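Local coordinates for dual specificity protein phosphatase 14 (Homo sapiens, PDB 2WGP), which removes phosphate from tyrosine, serine and threonine residues of proteins, inactivating the MAP kinases ERK, JNK and p38, at residues C121-M126 / I158-Q163; G152-L157 / D182-E187. All blocks are in the same frame, centred on the assembly; numbering follows the deposited sequence.

Contact 1 of 2, residues C121-M126 / I158-Q163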
loop_
_atom_site.group_PDB
_atom_site.type_symbol
_atom_site.label_atom_id
_atom_site.label_comp_id
_atom_site.label_asym_id
_atom_site.label_seq_id
_atom_site.Cartn_x
_atom_site.Cartn_y
_atom_site.Cartn_z
ATOM N N CYS A 121 18.113 20.151 -12.393
ATOM C CA CYS A 121 18.226 21.235 -13.387
ATOM C C CYS A 121 16.883 21.923 -13.637
ATOM O O CYS A 121 16.831 23.156 -13.709
ATOM C CB CYS A 121 18.832 20.732 -14.702
ATOM S SG CYS A 121 20.524 20.231 -14.574
ATOM N N ILE A 122 15.806 21.142 -13.742
ATOM C CA ILE A 122 14.467 21.714 -13.931
ATOM C C ILE A 122 14.086 22.613 -12.744
ATOM O O ILE A 122 13.539 23.719 -12.929
ATOM C CB ILE A 122 13.382 20.609 -14.164
ATOM C CG1 ILE A 122 13.568 19.953 -15.539
ATOM C CG2 ILE A 122 11.983 21.195 -14.069
ATOM C CD1 ILE A 122 12.830 18.572 -15.714
ATOM N N ALA A 123 14.414 22.159 -11.531
ATOM C CA ALA A 123 14.100 22.937 -10.333
ATOM C C ALA A 123 14.879 24.272 -10.350
ATOM O O ALA A 123 14.312 25.331 -10.051
ATOM C CB ALA A 123 14.409 22.123 -9.066
ATOM N N TYR A 124 16.157 24.214 -10.721
ATOM C CA TYR A 124 17.009 25.408 -10.854
ATOM C C TYR A 124 16.457 26.429 -11.866
ATOM O O TYR A 124 16.375 27.627 -11.576
ATOM C CB TYR A 124 18.454 25.013 -11.246
ATOM C CG TYR A 124 19.277 26.183 -11.709
ATOM C CD1 TYR A 124 19.823 27.090 -10.783
ATOM C CD2 TYR A 124 19.466 26.430 -13.076
ATOM C CE1 TYR A 124 20.554 28.182 -11.198
ATOM C CE2 TYR A 124 20.177 27.547 -13.509
ATOM C CZ TYR A 124 20.724 28.412 -12.572
ATOM O OH TYR A 124 21.453 29.490 -12.993
ATOM N N LEU A 125 16.076 25.948 -13.039
ATOM C CA LEU A 125 15.482 26.801 -14.078
ATOM C C LEU A 125 14.212 27.525 -13.603
ATOM O O LEU A 125 14.036 28.707 -13.881
ATOM C CB LEU A 125 15.179 25.986 -15.336
ATOM C CG LEU A 125 16.360 25.482 -16.183
ATOM C CD1 LEU A 125 15.815 24.655 -17.374
ATOM C CD2 LEU A 125 17.256 26.635 -16.676
ATOM N N MET A 126 13.347 26.833 -12.869
ATOM C CA MET A 126 12.173 27.465 -12.301
ATOM C C MET A 126 12.532 28.551 -11.287
ATOM O O MET A 126 11.974 29.662 -11.339
ATOM C CB MET A 126 11.255 26.450 -11.635
ATOM C CG MET A 126 10.496 25.539 -12.616
ATOM S SD MET A 126 9.148 24.680 -11.838
ATOM C CE MET A 126 10.038 23.441 -10.857
ATOM N N ILE A 158 6.176 19.337 -9.199
ATOM C CA ILE A 158 4.863 19.996 -9.287
ATOM C C ILE A 158 4.567 20.765 -8.001
ATOM O O ILE A 158 4.097 21.895 -8.049
ATOM C CB ILE A 158 3.712 19.009 -9.604
ATOM C CG1 ILE A 158 3.781 18.558 -11.067
ATOM C CG2 ILE A 158 2.330 19.683 -9.321
ATOM C CD1 ILE A 158 2.978 17.250 -11.414
ATOM N N ASP A 159 4.854 20.142 -6.855
ATOM C CA ASP A 159 4.733 20.828 -5.563
ATOM C C ASP A 159 5.640 22.054 -5.503
ATOM O O ASP A 159 5.197 23.113 -5.092
ATOM C CB ASP A 159 5.017 19.878 -4.376
ATOM C CG ASP A 159 4.618 20.497 -3.037
ATOM O OD1 ASP A 159 5.369 21.350 -2.532
ATOM O OD2 ASP A 159 3.543 20.155 -2.500
ATOM N N TYR A 160 6.894 21.907 -5.926
ATOM C CA TYR A 160 7.869 23.009 -5.909
ATOM C C TYR A 160 7.445 24.147 -6.834
ATOM O O TYR A 160 7.534 25.318 -6.460
ATOM C CB TYR A 160 9.241 22.498 -6.317
ATOM C CG TYR A 160 10.398 23.459 -6.116
ATOM C CD1 TYR A 160 10.674 24.012 -4.852
ATOM C CD2 TYR A 160 11.254 23.771 -7.177
ATOM C CE1 TYR A 160 11.758 24.842 -4.653
ATOM C CE2 TYR A 160 12.325 24.629 -6.998
ATOM C CZ TYR A 160 12.575 25.152 -5.732
ATOM O OH TYR A 160 13.658 25.958 -5.581
ATOM N N GLU A 161 6.944 23.793 -8.022
ATOM C CA GLU A 161 6.377 24.792 -8.935
ATOM C C GLU A 161 5.252 25.581 -8.264
ATOM O O GLU A 161 5.202 26.811 -8.363
ATOM C CB GLU A 161 5.847 24.152 -10.204
ATOM C CG GLU A 161 5.387 25.236 -11.238
ATOM C CD GLU A 161 4.630 24.709 -12.433
ATOM O OE1 GLU A 161 4.053 23.607 -12.359
ATOM O OE2 GLU A 161 4.623 25.424 -13.482
ATOM N N ARG A 162 4.353 24.871 -7.576
ATOM C CA ARG A 162 3.237 25.517 -6.876
ATOM C C ARG A 162 3.741 26.450 -5.769
ATOM O O ARG A 162 3.177 27.536 -5.572
ATOM C CB ARG A 162 2.261 24.485 -6.290
ATOM C CG ARG A 162 1.430 23.676 -7.312
ATOM C CD ARG A 162 0.712 22.468 -6.616
ATOM N NE ARG A 162 -0.405 22.938 -5.776
ATOM C CZ ARG A 162 -0.702 22.520 -4.536
ATOM N NH1 ARG A 162 0.018 21.593 -3.915
ATOM N NH2 ARG A 162 -1.738 23.045 -3.914
ATOM N N GLN A 163 4.792 26.034 -5.054
ATOM C CA GLN A 163 5.419 26.877 -4.026
ATOM C C GLN A 163 5.985 28.175 -4.664
ATOM O O GLN A 163 5.854 29.272 -4.118
ATOM C CB GLN A 163 6.563 26.139 -3.321
ATOM C CG GLN A 163 6.185 24.929 -2.484
ATOM C CD GLN A 163 7.431 24.187 -1.965
ATOM O OE1 GLN A 163 8.298 24.814 -1.362
ATOM N NE2 GLN A 163 7.547 22.881 -2.255
#
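Met126 reaches from helix 116-129 across to Tyr160 and Glu161 of helix 151-165. The two helical segments run almost parallel, 10° apart, with their axes 10.7 Å from each other, a gap that side chains must fill. From CB, which points toward the partner helix, the Met126 chain continues to CG and SD and then bends at chi3 (-74°). Its SD lies 3.7 Å from Glu161 CB and almost as near to Glu161 CG, the two side chains crossing at about a right angle. The bend brings CE to the edge of the Tyr160 ring, 3.9 Å from Tyr160 CD2. A flexible thioether suits this place because it can touch both neighbours at once. Tyr160 slides past in the opposite direction: with CG anti to the backbone N (chi1 -170°), its ring extends to Ala123, where CE2 lies 3.9 Å from Ala123 CB. The small methyl lets the ring come close to the helix backbone, and Ala123 O sits in the ring plane, 3.7 Å from Tyr160 CE2. Replacing Tyr160 by an alanine would probably open a gap beside Ala123 and Met126 CE and leave Asp90, which bonds the tyrosine hydroxyl, without this partner. The contact is thus held by van der Waals packing, while the polar ends of Tyr160 and Glu161 bond outside it, the latter to Thr169 and Leu133 N, tying helix 151-165 to its surroundings.

Contact 2 of 2, residues G152-L157 / D182-E187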
loop_
_atom_site.group_PDB
_atom_site.type_symbol
_atom_site.label_atom_id
_atom_site.label_comp_id
_atom_site.label_asym_id
_atom_site.label_seq_id
_atom_site.Cartn_x
_atom_site.Cartn_y
_atom_site.Cartn_z
ATOM N N GLY A 152 7.658 10.026 -9.178
ATOM C CA GLY A 152 7.761 10.651 -7.852
ATOM C C GLY A 152 8.472 11.993 -7.899
ATOM O O GLY A 152 8.044 12.992 -7.267
ATOM N N PHE A 153 9.540 12.043 -8.690
ATOM C CA PHE A 153 10.242 13.286 -8.936
ATOM C C PHE A 153 9.298 14.327 -9.561
ATOM O O PHE A 153 9.355 15.500 -9.199
ATOM C CB PHE A 153 11.488 13.062 -9.818
ATOM C CG PHE A 153 12.615 12.267 -9.152
ATOM C CD1 PHE A 153 13.768 11.973 -9.875
ATOM C CD2 PHE A 153 12.553 11.856 -7.828
ATOM C CE1 PHE A 153 14.824 11.282 -9.306
ATOM C CE2 PHE A 153 13.618 11.147 -7.239
ATOM C CZ PHE A 153 14.752 10.858 -7.983
ATOM N N TRP A 154 8.476 13.913 -10.524
ATOM C CA TRP A 154 7.423 14.763 -11.074
ATOM C C TRP A 154 6.460 15.320 -10.013
ATOM O O TRP A 154 6.203 16.514 -10.020
ATOM C CB TRP A 154 6.660 14.058 -12.207
ATOM C CG TRP A 154 7.334 14.262 -13.518
ATOM C CD1 TRP A 154 8.046 13.350 -14.215
ATOM C CD2 TRP A 154 7.373 15.474 -14.279
ATOM N NE1 TRP A 154 8.527 13.903 -15.373
ATOM C CE2 TRP A 154 8.136 15.213 -15.434
ATOM C CE3 TRP A 154 6.841 16.762 -14.091
ATOM C CZ2 TRP A 154 8.377 16.186 -16.415
ATOM C CZ3 TRP A 154 7.068 17.723 -15.081
ATOM C CH2 TRP A 154 7.829 17.426 -16.222
ATOM N N ARG A 155 5.927 14.472 -9.138
ATOM C CA ARG A 155 5.091 14.935 -8.001
ATOM C C ARG A 155 5.816 16.032 -7.208
ATOM O O ARG A 155 5.243 17.063 -6.882
ATOM C CB ARG A 155 4.703 13.793 -7.057
ATOM C CG ARG A 155 3.760 12.784 -7.656
ATOM C CD ARG A 155 3.174 11.841 -6.593
ATOM N NE ARG A 155 4.154 10.926 -5.992
ATOM C CZ ARG A 155 4.524 9.729 -6.471
ATOM N NH1 ARG A 155 4.025 9.249 -7.610
ATOM N NH2 ARG A 155 5.418 9.014 -5.798
ATOM N N GLN A 156 7.102 15.826 -6.977
ATOM C CA GLN A 156 7.878 16.755 -6.167
ATOM C C GLN A 156 8.131 18.059 -6.909
ATOM O O GLN A 156 8.027 19.140 -6.319
ATOM C CB GLN A 156 9.177 16.087 -5.697
ATOM C CG GLN A 156 8.950 14.902 -4.753
ATOM C CD GLN A 156 10.230 14.230 -4.296
ATOM O OE1 GLN A 156 11.131 14.894 -3.769
ATOM N NE2 GLN A 156 10.306 12.893 -4.450
ATOM N N LEU A 157 8.450 17.973 -8.208
ATOM C CA LEU A 157 8.596 19.178 -9.048
ATOM C C LEU A 157 7.319 20.015 -9.117
ATOM O O LEU A 157 7.380 21.250 -9.120
ATOM C CB LEU A 157 8.999 18.789 -10.480
ATOM C CG LEU A 157 10.461 18.398 -10.675
ATOM C CD1 LEU A 157 10.651 17.776 -12.027
ATOM C CD2 LEU A 157 11.406 19.584 -10.438
ATOM N N ASP A 182 1.112 14.704 -17.190
ATOM C CA ASP A 182 0.401 14.833 -18.472
ATOM C C ASP A 182 1.307 14.904 -19.709
ATOM O O ASP A 182 0.918 14.412 -20.770
ATOM C CB ASP A 182 -0.660 15.955 -18.468
ATOM C CG ASP A 182 -0.148 17.312 -17.984
ATOM O OD1 ASP A 182 1.049 17.633 -18.079
ATOM O OD2 ASP A 182 -1.002 18.106 -17.540
ATOM N N VAL A 183 2.504 15.488 -19.573
ATOM C CA VAL A 183 3.450 15.556 -20.693
ATOM C C VAL A 183 3.827 14.174 -21.252
ATOM O O VAL A 183 3.984 14.024 -22.464
ATOM C CB VAL A 183 4.733 16.381 -20.369
ATOM C CG1 VAL A 183 4.393 17.906 -20.261
ATOM C CG2 VAL A 183 5.427 15.884 -19.112
ATOM N N TYR A 184 3.924 13.174 -20.393
ATOM C CA TYR A 184 4.242 11.809 -20.831
ATOM C C TYR A 184 3.066 11.197 -21.587
ATOM O O TYR A 184 3.252 10.477 -22.561
ATOM C CB TYR A 184 4.591 10.907 -19.655
ATOM C CG TYR A 184 5.939 11.162 -18.990
ATOM C CD1 TYR A 184 6.793 12.193 -19.410
ATOM C CD2 TYR A 184 6.350 10.367 -17.917
ATOM C CE1 TYR A 184 7.996 12.420 -18.778
ATOM C CE2 TYR A 184 7.531 10.578 -17.282
ATOM C CZ TYR A 184 8.368 11.615 -17.707
ATOM O OH TYR A 184 9.581 11.831 -17.087
ATOM N N GLU A 185 1.852 11.471 -21.120
ATOM C CA GLU A 185 0.658 10.969 -21.812
ATOM C C GLU A 185 0.582 11.621 -23.200
ATOM O O GLU A 185 0.332 10.943 -24.197
ATOM C CB GLU A 185 -0.585 11.268 -20.976
ATOM C CG GLU A 185 -1.781 10.410 -21.297
ATOM C CD GLU A 185 -2.599 10.953 -22.445
ATOM O OE1 GLU A 185 -2.465 12.165 -22.719
ATOM O OE2 GLU A 185 -3.396 10.185 -23.049
ATOM N N LYS A 186 0.788 12.935 -23.250
ATOM C CA LYS A 186 0.766 13.678 -24.513
ATOM C C LYS A 186 1.804 13.148 -25.518
ATOM O O LYS A 186 1.475 12.943 -26.683
ATOM C CB LYS A 186 0.909 15.182 -24.259
ATOM C CG LYS A 186 -0.306 15.767 -23.523
ATOM C CD LYS A 186 -0.112 17.201 -23.070
ATOM C CE LYS A 186 -1.408 17.771 -22.537
ATOM N NZ LYS A 186 -1.342 19.247 -22.390
ATOM N N GLU A 187 3.023 12.917 -25.054
ATOM C CA GLU A 187 4.098 12.331 -25.859
ATOM C C GLU A 187 3.743 10.940 -26.451
ATOM O O GLU A 187 4.155 10.635 -27.572
ATOM C CB GLU A 187 5.401 12.219 -25.029
ATOM C CG GLU A 187 6.095 13.586 -24.764
ATOM C CD GLU A 187 7.186 13.522 -23.692
ATOM O OE1 GLU A 187 7.536 14.583 -23.123
ATOM O OE2 GLU A 187 7.686 12.401 -23.437
#
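Trp154 and Tyr184 span two helical segments whose backbones stay well apart: the nearest CA atoms, those of Trp154 and Asp182, are 10.2 Å from each other. Residues 152-157 lie near the start of helix 151-165, whereas 182-187 form most of the short C-terminal helix 182-188. At such a separation large side chains must do the joining. The side chain of Trp154 leaves its helix toward the second segment and gives its indole N-H to the tyrosine hydroxyl, NE1 to Tyr184 OH being 2.9 Å with an N-H...O angle of 152°. The oxygen sits at the indole edge, only 11° out of the ring plane. Tyr184 does not start out facing the indole; the hydroxyl end of its ring comes near. The two aromatic planes stand at 84°, and Trp154 CD1 packs 3.9 Å from Tyr184 CZ. That hydroxyl accepts the indole N-H and, since a carbonyl can only accept, gives its own proton to Pro149 O, one group serving as acceptor and donor. At the benzene end, where the indole presents C-H groups, branched Val183 packs its CG2 4.0 Å from Trp154 CZ2. Tyr137 of helix 133-143 packs edge-to-face on Trp154 and also touches Val183 and Tyr184. The arrangement is a C-terminal helix, following the hairpin 172-175/178-181, packed through an aromatic cluster against helices 133-143 and 151-165 of the dual specificity phosphatase fold.

In the fold
Contacts 1 and 2 share helix 151-165, using successive parts of it: residues 152-157 meet the C-terminal helix 182-188, and residues 158-163 meet helix 116-129. Both are buried, but contact 1 lies closer to the middle of the chain, its centre about 11 Å from the chain centre against about 14 Å for contact 2. Their own centres are about 12 Å apart. Leu157 ties them together, since its CD2 packs 4.0 Å from Ile122 CG2. Between near-parallel helices, contact 1 relies on van der Waals packing, mostly of carbon and sulfur; contact 2, bridging more widely spaced backbones, adds an indole-to-hydroxyl hydrogen bond. One helix thus serves two different partners along its length.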